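Side-chain contact in FTT_1639c (Francisella tularensis subsp. tularensis, PDB 7KZW), which is of unknown function but is a predicted membrane protein, represented here by the beta-rich, probably extramembrane part that makes up most of its chain: residues Asn89-Leu94 and Val107-Asn112. The protein carries 3 engineered substitutions. Numbering follows the deposited sequence.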
ATOM      1  N   ASN A  89      -4.149 -11.009  -0.893  1.00 14.30           N
ATOM      2  CA  ASN A  89      -4.625  -9.900  -1.720  1.00 14.41           C
ATOM      3  C   ASN A  89      -4.220  -8.530  -1.189  1.00 15.11           C
ATOM      4  O   ASN A  89      -4.928  -7.535  -1.375  1.00 14.39           O
ATOM      5  CB  ASN A  89      -6.119 -10.011  -2.023  1.00 16.61           C
ATOM      6  CG  ASN A  89      -6.394 -11.207  -2.857  1.00 19.34           C
ATOM      7  OD1 ASN A  89      -5.845 -11.360  -3.923  1.00 17.79           O
ATOM      8  ND2 ASN A  89      -7.211 -12.125  -2.322  1.00 25.80           N
ATOM      9  N   GLU A  90      -3.053  -8.478  -0.556  1.00 11.82           N
ATOM     10  CA  GLU A  90      -2.466  -7.198  -0.146  1.00 11.48           C
ATOM     11  C   GLU A  90      -1.591  -6.638  -1.267  1.00 10.98           C
ATOM     12  O   GLU A  90      -0.828  -7.393  -1.926  1.00 12.31           O
ATOM     13  CB  GLU A  90      -1.610  -7.413   1.077  1.00 14.31           C
ATOM     14  CG  GLU A  90      -2.396  -8.013   2.270  1.00 19.87           C
ATOM     15  CD  GLU A  90      -1.498  -8.502   3.374  1.00 27.21           C
ATOM     16  OE1 GLU A  90      -0.364  -8.928   3.073  1.00 23.39           O
ATOM     17  OE2 GLU A  90      -1.932  -8.447   4.544  1.00 25.59           O
ATOM     18  N   LEU A  91      -1.721  -5.327  -1.529  1.00 10.93           N
ATOM     19  CA  LEU A  91      -0.895  -4.669  -2.538  1.00 11.37           C
ATOM     20  C   LEU A  91       0.237  -3.860  -1.899  1.00 11.15           C
ATOM     21  O   LEU A  91       1.370  -3.883  -2.382  1.00 12.11           O
ATOM     22  CB  LEU A  91      -1.742  -3.776  -3.464  1.00 12.03           C
ATOM     23  CG  LEU A  91      -0.917  -3.283  -4.659  1.00 12.20           C
ATOM     24  CD1 LEU A  91      -0.602  -4.417  -5.697  1.00 15.20           C
ATOM     25  CD2 LEU A  91      -1.723  -2.179  -5.350  1.00 14.47           C
ATOM     26  N   LEU A  92      -0.090  -3.027  -0.889  1.00 11.93           N
ATOM     27  CA  LEU A  92       0.891  -2.093  -0.346  1.00 11.48           C
ATOM     28  C   LEU A  92       0.742  -2.064   1.151  1.00 12.17           C
ATOM     29  O   LEU A  92      -0.368  -1.882   1.654  1.00 13.02           O
ATOM     30  CB  LEU A  92       0.618  -0.672  -0.839  1.00 13.74           C
ATOM     31  CG  LEU A  92       0.734  -0.410  -2.318  1.00 13.51           C
ATOM     32  CD1 LEU A  92       0.248   1.071  -2.620  1.00 14.61           C
ATOM     33  CD2 LEU A  92       2.181  -0.561  -2.836  1.00 15.68           C
ATOM     34  N   LYS A  93       1.874  -2.122   1.856  1.00 11.21           N
ATOM     35  CA  LYS A  93       1.892  -1.809   3.292  1.00 11.13           C
ATOM     36  C   LYS A  93       2.598  -0.481   3.488  1.00 11.27           C
ATOM     37  O   LYS A  93       3.786  -0.344   3.176  1.00 12.50           O
ATOM     38  CB  LYS A  93       2.644  -2.859   4.077  1.00 12.24           C
ATOM     39  CG  LYS A  93       2.460  -2.623   5.575  1.00 13.07           C
ATOM     40  CD  LYS A  93       3.253  -3.703   6.325  1.00 18.88           C
ATOM     41  CE  LYS A  93       3.073  -3.522   7.849  1.00 27.05           C
ATOM     42  NZ  LYS A  93       3.850  -4.550   8.640  1.00 27.25           N
ATOM     43  N   LEU A  94       1.897   0.531   3.973  1.00 10.70           N
ATOM     44  CA  LEU A  94       2.509   1.840   4.276  1.00 10.61           C
ATOM     45  C   LEU A  94       2.806   1.849   5.765  1.00 11.12           C
ATOM     46  O   LEU A  94       1.898   1.642   6.578  1.00 11.77           O
ATOM     47  CB  LEU A  94       1.529   2.953   3.946  1.00 11.44           C
ATOM     48  CG  LEU A  94       2.029   4.364   4.290  1.00 11.52           C
ATOM     49  CD1 LEU A  94       3.341   4.710   3.627  1.00 12.13           C
ATOM     50  CD2 LEU A  94       0.926   5.359   3.931  1.00 12.65           C
ATOM     51  N   VAL A 107      -1.311   7.547  -4.504  1.00 11.99           N
ATOM     52  CA  VAL A 107      -1.038   6.296  -5.212  1.00 12.10           C
ATOM     53  C   VAL A 107      -1.969   6.199  -6.392  1.00 12.22           C
ATOM     54  O   VAL A 107      -3.182   6.386  -6.233  1.00 12.90           O
ATOM     55  CB  VAL A 107      -1.281   5.080  -4.289  1.00 12.93           C
ATOM     56  CG1 VAL A 107      -1.076   3.768  -5.067  1.00 12.12           C
ATOM     57  CG2 VAL A 107      -0.440   5.154  -3.012  1.00 14.34           C
ATOM     58  N   ILE A 108      -1.432   5.867  -7.566  1.00 12.62           N
ATOM     59  CA  ILE A 108      -2.259   5.488  -8.697  1.00 13.33           C
ATOM     60  C   ILE A 108      -1.748   4.140  -9.144  1.00 13.57           C
ATOM     61  O   ILE A 108      -0.580   4.015  -9.573  1.00 15.77           O
ATOM     62  CB  ILE A 108      -2.152   6.486  -9.851  1.00 15.83           C
ATOM     63  CG1 ILE A 108      -2.550   7.867  -9.382  1.00 17.77           C
ATOM     64  CG2 ILE A 108      -3.062   6.016 -11.031  1.00 20.59           C
ATOM     65  CD1 ILE A 108      -2.465   8.927 -10.486  1.00 22.95           C
ATOM     66  N   ALA A 109      -2.599   3.122  -9.135  1.00 13.90           N
ATOM     67  CA  ALA A 109      -2.196   1.762  -9.511  1.00 14.22           C
ATOM     68  C   ALA A 109      -3.069   1.257 -10.643  1.00 15.18           C
ATOM     69  O   ALA A 109      -4.301   1.335 -10.566  1.00 15.75           O
ATOM     70  CB  ALA A 109      -2.288   0.846  -8.287  1.00 13.82           C
ATOM     71  N   TYR A 110      -2.451   0.762 -11.716  1.00 15.77           N
ATOM     72  CA  TYR A 110      -3.216   0.263 -12.851  1.00 16.85           C
ATOM     73  C   TYR A 110      -3.085  -1.247 -12.926  1.00 17.26           C
ATOM     74  O   TYR A 110      -1.957  -1.774 -12.982  1.00 17.12           O
ATOM     75  CB  TYR A 110      -2.694   0.830 -14.173  1.00 17.50           C
ATOM     76  CG  TYR A 110      -2.798   2.281 -14.247  1.00 17.28           C
ATOM     77  CD1 TYR A 110      -3.948   2.885 -14.713  1.00 17.86           C
ATOM     78  CD2 TYR A 110      -1.733   3.062 -13.826  1.00 19.84           C
ATOM     79  CE1 TYR A 110      -4.021   4.312 -14.774  1.00 24.39           C
ATOM     80  CE2 TYR A 110      -1.788   4.391 -13.878  1.00 22.22           C
ATOM     81  CZ  TYR A 110      -2.908   5.010 -14.347  1.00 20.33           C
ATOM     82  OH  TYR A 110      -2.881   6.391 -14.391  1.00 30.22           O
ATOM     83  N   ALA A 111      -4.208  -1.946 -13.076  1.00 17.92           N
ATOM     84  CA  ALA A 111      -4.186  -3.392 -13.264  1.00 18.52           C
ATOM     85  C   ALA A 111      -5.279  -3.718 -14.255  1.00 21.75           C
ATOM     86  O   ALA A 111      -6.417  -3.264 -14.075  1.00 22.92           O
ATOM     87  CB  ALA A 111      -4.434  -4.118 -11.927  1.00 17.93           C
ATOM     88  N   ASN A 112      -4.925  -4.467 -15.311  1.00 22.64           N
ATOM     89  CA  ASN A 112      -5.908  -5.051 -16.245  1.00 30.80           C
ATOM     90  C   ASN A 112      -7.001  -4.068 -16.610  1.00 36.32           C
ATOM     91  O   ASN A 112      -8.191  -4.321 -16.390  1.00 38.40           O
ATOM     92  CB  ASN A 112      -6.576  -6.272 -15.642  1.00 33.60           C
ATOM     93  CG  ASN A 112      -5.690  -7.423 -15.620  1.00 35.27           C
ATOM     94  OD1 ASN A 112      -4.624  -7.421 -16.271  1.00 34.82           O
ATOM     95  ND2 ASN A 112      -6.096  -8.445 -14.884  1.00 44.47           N
TER
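Leu91 and Leu92 of strand 90-97 face Ala109 and Val107 of strand 102-111 across the interior of a beta-sandwich-like fold, the two strands running in opposing directions with the Leu91 CA and Ala109 CA 9.6 Å apart. That spacing is too wide for backbone hydrogen bonding between them and is typical of packed sheet layers, so apolar side chains alone make this contact. In a regular strand two successive leucines would point to opposite faces. Here a classic beta bulge sets both against Phe26 of strand 21-27, whose backbone bonds to each of them, and the psi of -49° at Leu91 departs from the extended values of its neighbours. Both side chains are thereby turned inward. On the facing strand the ordinary alternation suffices: Val107 and Ala109 point into the core, while Ile108 between them lies on Glu115 and Asp117 of strand 114-123. Long and short side chains are matched across the gap. Leu91 extends its CD2 to the single methyl of Ala109, with 4.3 Å from Leu91 CD2 to Ala109 CB; the small alanine suits a place where the leucine reaches further across than its partner, whose side chain is a lone CB. Phe48 and Val50 of strand 48-58 extend this apolar core, Phe48 against Leu91 and Val50 against both Val107 and Ala109. Leu92 and Val107 share the span more evenly, meeting tip to tip. With its CG beside the backbone N (chi1 -64°), Leu92 sends CD1 toward the fork of the beta-branched valine, where it lies 3.9 Å from Val107 CG1 and 4.2 Å from Val107 CG2.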